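Local coordinates for protein 4-phosphoerythronate dehydrogenase (Lactobacillus jensenii, PDB 4PRK) that probably catalyses the NAD-dependent interconversion of pyruvate and D-lactate, as a D-lactate dehydrogenase whose coenzyme domain has a Rossmann fold, at residues 105-110 / 158-163; 112-117 / 163-168; 149-154 / 185-190; 194-199 / 218-223; 246-251 / 288-293. One frame throughout, in Å; residues are numbered along the deposited sequence.

Contact 1. Residues 105-110 / 158-163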
# COMPACT_ATOMS: atom_id res chain seq x y z
N ALA A 105 16.01 -2.26 -5.91
CA ALA A 105 16.63 -3.44 -6.53
C ALA A 105 17.01 -4.41 -5.44
O ALA A 105 16.64 -5.56 -5.43
CB ALA A 105 17.85 -3.05 -7.33
N ILE A 106 17.75 -3.90 -4.48
CA ILE A 106 18.19 -4.78 -3.41
C ILE A 106 17.05 -5.25 -2.50
O ILE A 106 16.99 -6.42 -2.17
CB ILE A 106 19.34 -4.12 -2.65
CG1 ILE A 106 20.51 -4.07 -3.63
CG2 ILE A 106 19.72 -4.91 -1.41
CD1 ILE A 106 21.50 -3.00 -3.35
N ALA A 107 16.15 -4.34 -2.13
CA ALA A 107 15.08 -4.69 -1.23
C ALA A 107 14.20 -5.76 -1.85
O ALA A 107 13.77 -6.70 -1.19
CB ALA A 107 14.27 -3.47 -0.94
N GLU A 108 14.02 -5.68 -3.16
CA GLU A 108 13.13 -6.62 -3.85
C GLU A 108 13.75 -8.01 -3.94
O GLU A 108 13.05 -9.05 -3.93
CB GLU A 108 12.73 -6.07 -5.24
CG GLU A 108 11.70 -4.96 -5.16
CD GLU A 108 11.26 -4.37 -6.50
OE1 GLU A 108 11.52 -4.98 -7.58
OE2 GLU A 108 10.58 -3.32 -6.48
N MET A 109 15.06 -8.05 -3.99
CA MET A 109 15.76 -9.35 -4.02
C MET A 109 15.56 -10.00 -2.61
O MET A 109 15.19 -11.17 -2.47
CB MET A 109 17.25 -9.19 -4.38
CG MET A 109 18.05 -10.48 -4.31
SD MET A 109 17.50 -11.71 -5.53
CE MET A 109 19.00 -11.84 -6.48
N ALA A 110 15.74 -9.20 -1.58
CA ALA A 110 15.52 -9.69 -0.24
C ALA A 110 14.10 -10.23 -0.06
O ALA A 110 13.91 -11.31 0.46
CB ALA A 110 15.78 -8.58 0.71
N GLY A 158 16.72 -1.12 3.72
CA GLY A 158 15.86 -1.71 4.77
C GLY A 158 14.52 -1.03 4.84
O GLY A 158 13.44 -1.67 5.08
N SER A 159 14.60 0.26 4.68
CA SER A 159 13.39 1.06 4.60
C SER A 159 12.48 0.62 3.46
O SER A 159 11.27 0.58 3.58
CB SER A 159 13.76 2.53 4.40
OG SER A 159 12.59 3.20 4.11
N ALA A 160 13.05 0.37 2.30
CA ALA A 160 12.28 -0.13 1.18
C ALA A 160 11.71 -1.55 1.45
O ALA A 160 10.57 -1.88 1.04
CB ALA A 160 13.17 -0.12 -0.09
N VAL A 161 12.49 -2.37 2.13
CA VAL A 161 12.02 -3.72 2.51
C VAL A 161 10.81 -3.63 3.43
O VAL A 161 9.87 -4.40 3.31
CB VAL A 161 13.10 -4.55 3.24
CG1 VAL A 161 12.50 -5.87 3.87
CG2 VAL A 161 14.21 -4.87 2.28
N ALA A 162 10.86 -2.67 4.32
CA ALA A 162 9.81 -2.41 5.28
C ALA A 162 8.53 -1.88 4.60
O ALA A 162 7.41 -2.33 4.89
CB ALA A 162 10.35 -1.43 6.31
N GLN A 163 8.70 -0.95 3.67
CA GLN A 163 7.57 -0.48 2.85
C GLN A 163 6.87 -1.63 2.12
O GLN A 163 5.66 -1.75 2.13
CB GLN A 163 8.06 0.57 1.82
CG GLN A 163 8.70 1.81 2.49
CD GLN A 163 9.37 2.81 1.55
OE1 GLN A 163 10.46 3.32 1.82
NE2 GLN A 163 8.70 3.13 0.46

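Contact 2. Residues 112-117 / 163-168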
# COMPACT_ATOMS: atom_id res chain seq x y z
N THR A 112 11.86 -11.11 -2.37
CA THR A 112 11.67 -12.25 -3.25
C THR A 112 12.23 -13.52 -2.63
O THR A 112 11.56 -14.58 -2.60
CB THR A 112 12.41 -11.99 -4.59
OG1 THR A 112 11.75 -10.99 -5.31
CG2 THR A 112 12.46 -13.18 -5.44
N GLN A 113 13.47 -13.43 -2.15
CA GLN A 113 14.09 -14.62 -1.54
C GLN A 113 13.35 -15.06 -0.28
O GLN A 113 13.06 -16.26 -0.13
CB GLN A 113 15.55 -14.36 -1.19
CG GLN A 113 16.43 -14.39 -2.41
CD GLN A 113 17.94 -14.39 -2.09
OE1 GLN A 113 18.38 -14.87 -1.05
NE2 GLN A 113 18.74 -13.86 -3.02
N ALA A 114 12.98 -14.10 0.57
CA ALA A 114 12.17 -14.43 1.75
C ALA A 114 10.84 -15.12 1.41
O ALA A 114 10.45 -16.06 2.11
CB ALA A 114 11.89 -13.22 2.62
N MET A 115 10.16 -14.66 0.35
CA MET A 115 8.86 -15.21 0.03
C MET A 115 9.04 -16.62 -0.51
O MET A 115 8.34 -17.52 -0.10
CB MET A 115 8.08 -14.38 -0.97
CG MET A 115 8.23 -12.91 -0.76
SD MET A 115 6.76 -12.05 -1.20
CE MET A 115 6.00 -12.74 0.33
N TYR A 116 9.95 -16.79 -1.45
CA TYR A 116 10.25 -18.14 -1.95
C TYR A 116 10.55 -19.14 -0.83
O TYR A 116 9.96 -20.24 -0.76
CB TYR A 116 11.38 -18.11 -2.96
CG TYR A 116 11.80 -19.44 -3.52
CD1 TYR A 116 12.65 -20.21 -2.82
CD2 TYR A 116 11.42 -19.84 -4.79
CE1 TYR A 116 13.08 -21.42 -3.29
CE2 TYR A 116 11.86 -21.05 -5.32
CZ TYR A 116 12.69 -21.83 -4.53
OH TYR A 116 13.19 -22.98 -4.92
N LEU A 117 11.46 -18.78 0.05
CA LEU A 117 11.79 -19.66 1.17
C LEU A 117 10.64 -19.86 2.10
O LEU A 117 10.50 -20.95 2.58
CB LEU A 117 13.01 -19.16 1.94
CG LEU A 117 14.24 -19.12 1.07
CD1 LEU A 117 15.38 -18.42 1.75
CD2 LEU A 117 14.61 -20.56 0.66
N GLN A 163 8.70 -0.95 3.67
CA GLN A 163 7.57 -0.48 2.85
C GLN A 163 6.87 -1.63 2.12
O GLN A 163 5.66 -1.75 2.13
CB GLN A 163 8.06 0.57 1.82
CG GLN A 163 8.70 1.81 2.49
CD GLN A 163 9.37 2.81 1.55
OE1 GLN A 163 10.46 3.32 1.82
NE2 GLN A 163 8.70 3.13 0.46
N ILE A 164 7.63 -2.50 1.48
CA ILE A 164 7.04 -3.61 0.72
C ILE A 164 6.37 -4.59 1.67
O ILE A 164 5.14 -4.92 1.51
CB ILE A 164 8.11 -4.32 -0.16
CG1 ILE A 164 8.61 -3.35 -1.22
CG2 ILE A 164 7.59 -5.67 -0.76
CD1 ILE A 164 9.91 -3.85 -1.87
N PHE A 165 7.09 -5.00 2.71
CA PHE A 165 6.46 -5.97 3.63
C PHE A 165 5.19 -5.42 4.30
O PHE A 165 4.18 -6.11 4.39
CB PHE A 165 7.46 -6.54 4.65
CG PHE A 165 8.25 -7.71 4.13
CD1 PHE A 165 7.61 -8.81 3.59
CD2 PHE A 165 9.60 -7.72 4.22
CE1 PHE A 165 8.33 -9.91 3.12
CE2 PHE A 165 10.33 -8.81 3.76
CZ PHE A 165 9.69 -9.90 3.20
N SER A 166 5.22 -4.17 4.76
CA SER A 166 4.03 -3.62 5.45
C SER A 166 2.91 -3.40 4.46
O SER A 166 1.78 -3.50 4.82
CB SER A 166 4.36 -2.34 6.19
OG SER A 166 4.83 -1.46 5.23
N ALA A 167 3.21 -3.17 3.19
CA ALA A 167 2.15 -3.01 2.22
C ALA A 167 1.48 -4.36 1.92
O ALA A 167 0.35 -4.37 1.51
CB ALA A 167 2.66 -2.35 0.97
N MET A 168 2.16 -5.49 2.17
CA MET A 168 1.50 -6.80 2.09
C MET A 168 0.76 -7.18 3.41
O MET A 168 0.08 -8.23 3.50
CB MET A 168 2.51 -7.90 1.77
CG MET A 168 3.30 -7.65 0.50
SD MET A 168 4.25 -9.07 -0.06
CE MET A 168 5.83 -8.74 0.60

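Contact 3. Residues 149-154 / 185-190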
# COMPACT_ATOMS: atom_id res chain seq x y z
N ILE A 149 8.43 -9.26 10.47
CA ILE A 149 9.66 -9.06 9.77
C ILE A 149 10.52 -8.33 10.74
O ILE A 149 10.05 -7.43 11.46
CB ILE A 149 9.48 -8.11 8.57
CG1 ILE A 149 8.24 -8.49 7.74
CG2 ILE A 149 10.75 -8.04 7.80
CD1 ILE A 149 8.31 -9.83 6.98
N GLY A 150 11.79 -8.70 10.78
CA GLY A 150 12.75 -8.06 11.67
C GLY A 150 13.94 -7.61 10.90
O GLY A 150 14.61 -8.39 10.19
N LEU A 151 14.18 -6.33 10.98
CA LEU A 151 15.27 -5.71 10.24
C LEU A 151 16.42 -5.33 11.20
O LEU A 151 16.17 -4.66 12.19
CB LEU A 151 14.77 -4.44 9.54
CG LEU A 151 13.58 -4.55 8.59
CD1 LEU A 151 13.43 -3.17 7.93
CD2 LEU A 151 13.85 -5.55 7.52
N ILE A 152 17.66 -5.70 10.89
CA ILE A 152 18.81 -5.31 11.73
C ILE A 152 19.54 -4.23 10.99
O ILE A 152 20.25 -4.50 10.04
CB ILE A 152 19.78 -6.46 11.98
CG1 ILE A 152 19.05 -7.68 12.55
CG2 ILE A 152 20.84 -6.00 12.99
CD1 ILE A 152 18.21 -7.36 13.76
N GLY A 153 19.34 -2.98 11.38
CA GLY A 153 19.66 -1.88 10.48
C GLY A 153 18.49 -1.56 9.55
O GLY A 153 17.68 -2.42 9.23
N VAL A 154 18.37 -0.30 9.15
CA VAL A 154 17.37 0.11 8.16
C VAL A 154 18.04 0.72 6.93
O VAL A 154 18.38 -0.01 5.98
CB VAL A 154 16.37 1.08 8.81
CG1 VAL A 154 15.32 1.51 7.78
CG2 VAL A 154 15.73 0.40 10.02
N PRO A 185 5.77 4.95 9.46
CA PRO A 185 4.51 4.37 8.96
C PRO A 185 4.65 2.91 8.59
O PRO A 185 3.66 2.22 8.47
CB PRO A 185 4.26 5.15 7.67
CG PRO A 185 5.11 6.38 7.77
CD PRO A 185 6.29 6.01 8.58
N TYR A 186 5.87 2.46 8.37
CA TYR A 186 6.09 1.11 7.88
C TYR A 186 6.77 0.15 8.86
O TYR A 186 6.83 -1.05 8.61
CB TYR A 186 6.94 1.19 6.65
CG TYR A 186 6.43 2.14 5.62
CD1 TYR A 186 5.21 1.89 4.97
CD2 TYR A 186 7.14 3.28 5.26
CE1 TYR A 186 4.72 2.75 3.97
CE2 TYR A 186 6.67 4.15 4.26
CZ TYR A 186 5.44 3.88 3.62
OH TYR A 186 4.88 4.72 2.65
N LEU A 187 7.30 0.64 9.97
CA LEU A 187 7.97 -0.25 10.91
C LEU A 187 7.85 0.32 12.29
O LEU A 187 7.42 1.43 12.42
CB LEU A 187 9.44 -0.45 10.55
CG LEU A 187 10.34 0.77 10.50
CD1 LEU A 187 10.81 1.23 11.88
CD2 LEU A 187 11.55 0.47 9.62
N THR A 188 8.20 -0.47 13.32
CA THR A 188 8.24 -0.04 14.73
C THR A 188 9.63 -0.34 15.23
O THR A 188 10.13 -1.49 15.08
CB THR A 188 7.27 -0.84 15.54
OG1 THR A 188 5.93 -0.57 15.08
CG2 THR A 188 7.40 -0.52 17.05
N TYR A 189 10.32 0.67 15.75
CA TYR A 189 11.63 0.44 16.33
C TYR A 189 11.54 -0.42 17.61
O TYR A 189 10.57 -0.38 18.32
CB TYR A 189 12.28 1.77 16.61
CG TYR A 189 12.76 2.55 15.41
CD1 TYR A 189 13.86 2.14 14.68
CD2 TYR A 189 12.18 3.75 15.08
CE1 TYR A 189 14.33 2.87 13.60
CE2 TYR A 189 12.65 4.49 14.01
CZ TYR A 189 13.74 4.03 13.28
OH TYR A 189 14.21 4.74 12.22
N ALA A 190 12.54 -1.26 17.79
CA ALA A 190 12.60 -2.21 18.88
C ALA A 190 14.04 -2.55 19.19
O ALA A 190 14.93 -2.27 18.42
CB ALA A 190 11.82 -3.46 18.55

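Contact 4. Residues 194-199 / 218-223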
# COMPACT_ATOMS: atom_id res chain seq x y z
N THR A 194 14.69 -8.14 21.01
CA THR A 194 13.29 -8.31 20.64
C THR A 194 13.14 -8.71 19.17
O THR A 194 12.37 -9.57 18.82
CB THR A 194 12.53 -7.00 20.86
OG1 THR A 194 12.79 -6.54 22.17
CG2 THR A 194 11.06 -7.19 20.69
N VAL A 195 13.91 -8.07 18.32
CA VAL A 195 13.85 -8.32 16.87
C VAL A 195 14.22 -9.77 16.57
O VAL A 195 13.46 -10.45 15.87
CB VAL A 195 14.74 -7.32 16.09
CG1 VAL A 195 14.92 -7.80 14.63
CG2 VAL A 195 14.16 -5.90 16.14
N LEU A 196 15.36 -10.25 17.08
CA LEU A 196 15.76 -11.62 16.87
C LEU A 196 14.77 -12.60 17.46
O LEU A 196 14.51 -13.65 16.88
CB LEU A 196 17.11 -11.90 17.50
CG LEU A 196 18.31 -11.16 16.92
CD1 LEU A 196 19.55 -11.68 17.63
CD2 LEU A 196 18.37 -11.39 15.41
N LYS A 197 14.19 -12.25 18.59
CA LYS A 197 13.26 -13.17 19.22
C LYS A 197 11.88 -13.24 18.57
O LYS A 197 11.28 -14.30 18.57
CB LYS A 197 13.12 -12.86 20.72
CG LYS A 197 14.18 -13.55 21.59
CD LYS A 197 15.43 -12.71 21.79
CE LYS A 197 16.47 -13.38 22.67
NZ LYS A 197 16.32 -12.98 24.10
N GLU A 198 11.38 -12.15 18.00
CA GLU A 198 10.00 -12.08 17.57
C GLU A 198 9.87 -12.15 16.06
O GLU A 198 8.76 -12.36 15.54
CB GLU A 198 9.38 -10.78 18.03
CG GLU A 198 9.63 -10.43 19.48
CD GLU A 198 8.58 -10.93 20.41
OE1 GLU A 198 7.56 -11.45 19.94
OE2 GLU A 198 8.79 -10.84 21.63
N ALA A 199 10.96 -11.97 15.34
CA ALA A 199 10.83 -11.94 13.89
C ALA A 199 10.70 -13.33 13.31
O ALA A 199 11.44 -14.20 13.69
CB ALA A 199 11.97 -11.20 13.23
N LYS A 218 26.57 -17.75 16.48
CA LYS A 218 25.99 -18.87 17.25
C LYS A 218 24.94 -18.39 18.25
O LYS A 218 23.81 -18.87 18.26
CB LYS A 218 27.10 -19.61 18.00
CG LYS A 218 26.66 -20.76 18.86
CD LYS A 218 27.73 -21.19 19.86
CE LYS A 218 27.18 -21.18 21.29
NZ LYS A 218 28.19 -21.53 22.34
N LYS A 219 25.31 -17.43 19.06
CA LYS A 219 24.41 -16.95 20.13
C LYS A 219 23.15 -16.34 19.48
O LYS A 219 22.04 -16.61 19.94
CB LYS A 219 25.15 -15.95 21.05
CG LYS A 219 24.28 -15.14 22.00
CD LYS A 219 23.50 -16.02 23.01
CE LYS A 219 22.59 -15.20 23.92
NZ LYS A 219 23.29 -13.96 24.36
N GLN A 220 23.30 -15.63 18.36
CA GLN A 220 22.13 -14.98 17.73
C GLN A 220 21.17 -15.98 17.04
O GLN A 220 19.96 -15.88 17.18
CB GLN A 220 22.60 -13.86 16.81
CG GLN A 220 23.24 -12.69 17.53
CD GLN A 220 24.62 -13.03 18.11
OE1 GLN A 220 25.33 -13.89 17.60
NE2 GLN A 220 24.97 -12.37 19.19
N PHE A 221 21.71 -16.98 16.35
CA PHE A 221 20.88 -18.09 15.86
C PHE A 221 20.12 -18.79 16.99
O PHE A 221 18.90 -19.11 16.88
CB PHE A 221 21.75 -19.11 15.10
CG PHE A 221 22.24 -18.61 13.71
CD1 PHE A 221 21.34 -18.37 12.67
CD2 PHE A 221 23.57 -18.29 13.51
CE1 PHE A 221 21.79 -17.88 11.43
CE2 PHE A 221 24.02 -17.79 12.27
CZ PHE A 221 23.14 -17.59 11.22
N ALA A 222 20.80 -19.00 18.11
CA ALA A 222 20.11 -19.66 19.20
C ALA A 222 18.92 -18.81 19.67
O ALA A 222 17.94 -19.35 20.12
CB ALA A 222 21.05 -19.92 20.36
N GLU A 223 19.01 -17.49 19.55
CA GLU A 223 17.93 -16.60 20.00
C GLU A 223 16.74 -16.55 19.03
O GLU A 223 15.66 -16.16 19.42
CB GLU A 223 18.47 -15.18 20.23
CG GLU A 223 19.41 -15.06 21.44
CD GLU A 223 20.19 -13.74 21.50
OE1 GLU A 223 21.23 -13.62 20.79
OE2 GLU A 223 19.79 -12.83 22.28

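Contact 5. Residues 246-251 / 288-293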
# COMPACT_ATOMS: atom_id res chain seq x y z
N GLU A 246 25.51 -24.78 10.61
CA GLU A 246 25.14 -25.56 11.76
C GLU A 246 23.69 -25.34 12.19
O GLU A 246 22.93 -26.26 12.46
CB GLU A 246 26.09 -25.14 12.87
CG GLU A 246 25.96 -25.96 14.11
CD GLU A 246 27.08 -25.67 15.11
OE1 GLU A 246 28.17 -25.18 14.68
OE2 GLU A 246 26.86 -25.95 16.31
N ALA A 247 23.32 -24.08 12.30
CA ALA A 247 21.96 -23.73 12.66
C ALA A 247 20.95 -24.37 11.70
O ALA A 247 19.94 -24.90 12.14
CB ALA A 247 21.79 -22.21 12.65
N LEU A 248 21.23 -24.33 10.39
CA LEU A 248 20.34 -24.91 9.40
C LEU A 248 20.34 -26.41 9.54
O LEU A 248 19.26 -27.04 9.54
CB LEU A 248 20.78 -24.55 7.96
CG LEU A 248 20.45 -23.12 7.53
CD1 LEU A 248 21.44 -22.61 6.50
CD2 LEU A 248 19.02 -23.04 7.00
N GLU A 249 21.53 -26.97 9.68
CA GLU A 249 21.67 -28.43 9.86
C GLU A 249 20.91 -28.91 11.09
O GLU A 249 20.28 -29.93 11.06
CB GLU A 249 23.12 -28.88 9.94
CG GLU A 249 23.81 -28.90 8.57
CD GLU A 249 25.28 -29.23 8.68
OE1 GLU A 249 25.84 -29.21 9.81
OE2 GLU A 249 25.89 -29.50 7.62
N LYS A 250 20.92 -28.11 12.15
CA LYS A 250 20.20 -28.49 13.36
C LYS A 250 18.74 -28.05 13.34
O LYS A 250 18.01 -28.38 14.24
CB LYS A 250 20.91 -27.96 14.58
CG LYS A 250 22.33 -28.53 14.70
CD LYS A 250 22.94 -28.23 16.05
CE LYS A 250 22.83 -26.75 16.40
NZ LYS A 250 23.97 -26.31 17.25
N HIS A 251 18.31 -27.34 12.29
CA HIS A 251 16.92 -26.89 12.17
C HIS A 251 16.62 -25.91 13.31
O HIS A 251 15.55 -25.88 13.89
CB HIS A 251 15.94 -28.10 12.09
CG HIS A 251 16.33 -29.13 11.05
ND1 HIS A 251 15.81 -29.16 9.77
CD2 HIS A 251 17.18 -30.19 11.11
CE1 HIS A 251 16.32 -30.17 9.09
NE2 HIS A 251 17.16 -30.82 9.88
N PRO A 288 17.97 -27.47 0.17
CA PRO A 288 16.82 -26.97 -0.58
C PRO A 288 16.05 -25.89 0.10
O PRO A 288 15.20 -25.34 -0.57
CB PRO A 288 15.94 -28.20 -0.79
CG PRO A 288 16.29 -29.13 0.33
CD PRO A 288 17.71 -28.79 0.77
N ASN A 289 16.42 -25.54 1.35
CA ASN A 289 15.84 -24.41 2.09
C ASN A 289 16.78 -23.23 2.15
O ASN A 289 16.61 -22.35 3.01
CB ASN A 289 15.42 -24.82 3.51
CG ASN A 289 16.59 -25.29 4.37
OD1 ASN A 289 17.57 -25.76 3.86
ND2 ASN A 289 16.46 -25.20 5.68
N VAL A 290 17.77 -23.20 1.27
CA VAL A 290 18.67 -22.06 1.14
C VAL A 290 18.66 -21.49 -0.29
O VAL A 290 18.54 -22.23 -1.24
CB VAL A 290 20.10 -22.51 1.42
CG1 VAL A 290 21.09 -21.43 1.02
CG2 VAL A 290 20.23 -22.92 2.90
N ILE A 291 18.77 -20.18 -0.44
CA ILE A 291 19.10 -19.60 -1.72
C ILE A 291 20.44 -18.93 -1.61
O ILE A 291 20.68 -18.24 -0.63
CB ILE A 291 18.06 -18.54 -2.15
CG1 ILE A 291 16.78 -19.17 -2.64
CG2 ILE A 291 18.57 -17.67 -3.28
CD1 ILE A 291 15.68 -18.13 -2.87
N VAL A 292 21.31 -19.10 -2.61
CA VAL A 292 22.47 -18.22 -2.71
C VAL A 292 22.52 -17.65 -4.10
O VAL A 292 22.38 -18.37 -5.04
CB VAL A 292 23.82 -18.91 -2.42
CG1 VAL A 292 24.98 -17.86 -2.40
CG2 VAL A 292 23.76 -19.71 -1.12
N THR A 293 22.70 -16.32 -4.18
CA THR A 293 22.90 -15.61 -5.40
C THR A 293 24.23 -14.89 -5.33
O THR A 293 24.71 -14.55 -4.24
CB THR A 293 21.78 -14.56 -5.65
OG1 THR A 293 21.48 -13.85 -4.44
CG2 THR A 293 20.50 -15.28 -6.16
O HOH W 1 16.81 -25.84 8.84

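Contact 1. Residues 105-110 / 158-163
Between Ala-107 and Ala-110 on one helix and Ala-160 and Val-161 on the other, the side chains meet through methyl groups alone, with neither a ring nor an amide or carboxylate plane in the interface. The flat groups nearby turn elsewhere: the Glu-108 carboxylate pairs with Arg-104 and with the backbone N of Ile-144 of the second subunit, and the Gln-163 amide reaches Tyr-186 OH of the third subunit. Ala-107 CB touches two residues of the facing helix, 3.6 Å from Ala-160 CB and 3.5 Å from Val-161 CG2. The valine has CG1 anti to its backbone N (chi1 169°), which puts CG2 beside that nitrogen and lays it over Ala-107, also 3.6 Å from Ala-107 CA. Ala-110, one turn further on, skirts the same methyl, its CB lying 4.3 Å from Val-161 CG2. Small side chains allow the backbones to come close: the CA atoms of Ala-107 and Val-161 are 4.9 Å apart, and the axes of the two helical segments approach to 8.2 Å at a crossing angle of -52°. The contact is apolar and buried. Helix 155-167 begins within the probable glycine-rich nucleotide-binding motif, whose Gly-158 lies in its first turn, and packs on strand 148-152, where Val-161 and Ala-162 rest on Leu-151. Helix 103-118 lies against helix 155-167, with Glu-108 and Met-109 facing the second subunit.

Contact 2. Residues 112-117 / 163-168
Phe-165 reaches Ala-114 with the far end of its ring: Phe-165 CZ lies 4.0 Å from Ala-114 CB, and the methyl stands at the ring edge, near its plane. The ring thus presents its edge to the alanine and spans much of the wide gap between the backbones, whose nearest CA atoms, those of Met-115 and Phe-165, are 10.2 Å apart. The same ring also packs on Val-111 and on Ile-149 of strand 148-152. Helix 155-167 is the connecting helix of the first beta-alpha-beta crossover of the Rossmann domain, and these contacts set it against helix 103-118, which runs along the subunit boundary. Met-168, three residues after the phenylalanine, meets Met-115 tip to tip. Its chain runs straight at chi2 (-169°) and bends at chi3 (-96°), which carries the terminal methyl round to the opposing thioether: Met-168 CE is 3.9 Å from Met-115 SD and 4.0 Å from Met-115 CE. The two sulphurs, Met-115 SD and Met-168 SD, are 4.1 Å apart. Met-115 is bent at both chi2 and chi3, and the two chain ends meet in a buried, apolar contact. Ile-144 touches both methionines, Met-115 also packs on Thr-112 of the second subunit, and the backbone O of Met-168 accepts a hydrogen bond from Arg-104 of that subunit.

Contact 3. Residues 149-154 / 185-190
Leu-187 carries this contact with a single methyl, CD2, which faces both Val-154 and Leu-151. Its first torsion is an uncommon one for leucine: CG sits between the backbone N and the carbonyl carbon (chi1 60°), and chi2 of 79° then parts the two branches. CD2 is directed at the other segment and lies 4.2 Å from Val-154 CG2, the two side chains meeting tip to tip. CD1 turns back to its own segment and rests over the centre of the Tyr-189 ring, 4.0 Å above its plane, a CH-pi type of packing on one face of the tyrosine. The tyrosine hydroxyl is in turn tied to the backbone N of Asn-180, which fixes the far end of the ring. Val-154 has CG1 anti to its backbone N, leaving CG2 beside that nitrogen and facing the leucine. Leu-151 adds a looser touch, with its CD1 at 4.4 Å from Leu-187 CD2. All three residues are buried and hydrophobic. Gly-153, with a positive phi of 87°, turns the chain between Leu-151 and Val-154 and belongs to the probable dinucleotide-binding glycine motif. Strand 171-175 lies between strands 148-152 and 188-189 in the parallel sheet, and the contact reaches across it: Leu-187 packs on Val-172, while Leu-151 and Val-154 lie on Ala-174. Helix 155-167 covers the same face, where its Ala-162 meets Leu-151.

Contact 4. Residues 194-199 / 218-223
Leu-196 forms the close-packed half of this contact by driving its CD1 methyl against the aliphatic stem of Gln-220, 3.8 Å from Gln-220 CG and equally near Gln-220 CB. The bend of the glutamine at chi2 (71°) swings the amide away from the leucine, and OE1 is hydrogen-bonded to the backbone N of Gly-217. Leu-196 is buried, and its CD1 also borders the glutamate carboxylate, 4.1 Å from Glu-223 OE1.

The other half lies at the surface, where the closest CA atoms of the two segments, those of Lys-197 and Glu-223, are 5.8 Å apart. Exposed Lys-197 is bent at chi2 (91°) and chi4, which folds its methylenes across Glu-223. Lys-197 CE lies 3.6 Å from Glu-223 CG and 3.4 Å from Glu-223 OE2, so on the lysine side it is the CE methylene, more than the ammonium, that touches the glutamate. The ammonium stands further off, with Lys-197 NZ 3.9 Å from Glu-223 OE2, a long salt bridge that probably adds a diffuse electrostatic pull more than a firm grip. Glu-223 thus serves both halves, its two carboxylate oxygens facing the leucine methyl and the lysine.

The axes of the two helical segments approach to 9.2 Å at an angle of 52°. Helix 192-198 carries the chain from edge strand 188-189 back to strand 201-204, the switch in strand order at the middle of a Rossmann sheet, after which strands are added on the other side of strand 148-152. Helix 218-223 belongs to the next connection, leading to strand 229-232, and its Phe-221 continues the packing onto helix 241-250.

Contact 5. Residues 246-251 / 288-293
Leu-248 lies alongside the amide end of Asn-289, the two side chains sliding past each other in opposite directions with Leu-248 CD2 3.6 Å from Asn-289 ND2. Its other branch meets the strand: Leu-248 CD1 is 3.8 Å from Val-290 CG2, where the side chains cross at about a right angle. With CG beside the backbone N (chi1 -76°), the leucine divides its methyls between a polar and an apolar neighbour. The asparagine amide is held mainly by the backbone O of Ala-254. A water adds a weaker link, 3.2 Å from Asn-289 ND2, and donates to Leu-248 O at 2.8 Å. That carbonyl lies in the last turn of helix 241-250, where His-251, with a phi of 64°, closes the helix in a Schellman motif; His-251 N bonds to Leu-248 O at 2.9 Å. Leu-248 O stands over the centre of the His-251 ring, 3.9 Å above its plane. Further round, Lys-250 NZ grips Glu-246 OE2 at 3.1 Å. Strand 290-292 edges the parallel sheet and hydrogen-bonds to strand 255-258, so the leucine joins a helix of the Rossmann domain to its last strand. The buried part thus rests on packing of one leucine methyl against the valine and the other against the amide, while the water gives a last-turn carbonyl a second donor beside His-251 N and couples it weakly to that amide.

In the fold
Contacts 1 and 2 are successive sections of one interface between helices 103-118 and 155-167, their centres 8 Å apart, and they share Gln-163. Contact 3 adjoins helix 155-167 on its sheet-facing side, where Leu-151 touches Gly-158 and Ala-162 and Ile-149 touches Phe-165. The probable nucleotide-binding motif spans contacts 3 and 1, with Gly-153 in one and Gly-158 in the other. Contact 4 lies beyond strand 148-152, Val-195 packing on Ile-152, and continues through Phe-221 and Ala-247 to contact 5, about 16 Å away between centres. Contacts 3 and 5 reach the two outermost strands, centres about 24 Å apart. Thr-293 of contact 5 packs on Met-109 of contact 1 and weakly hydrogen-bonds Gln-113 of contact 2.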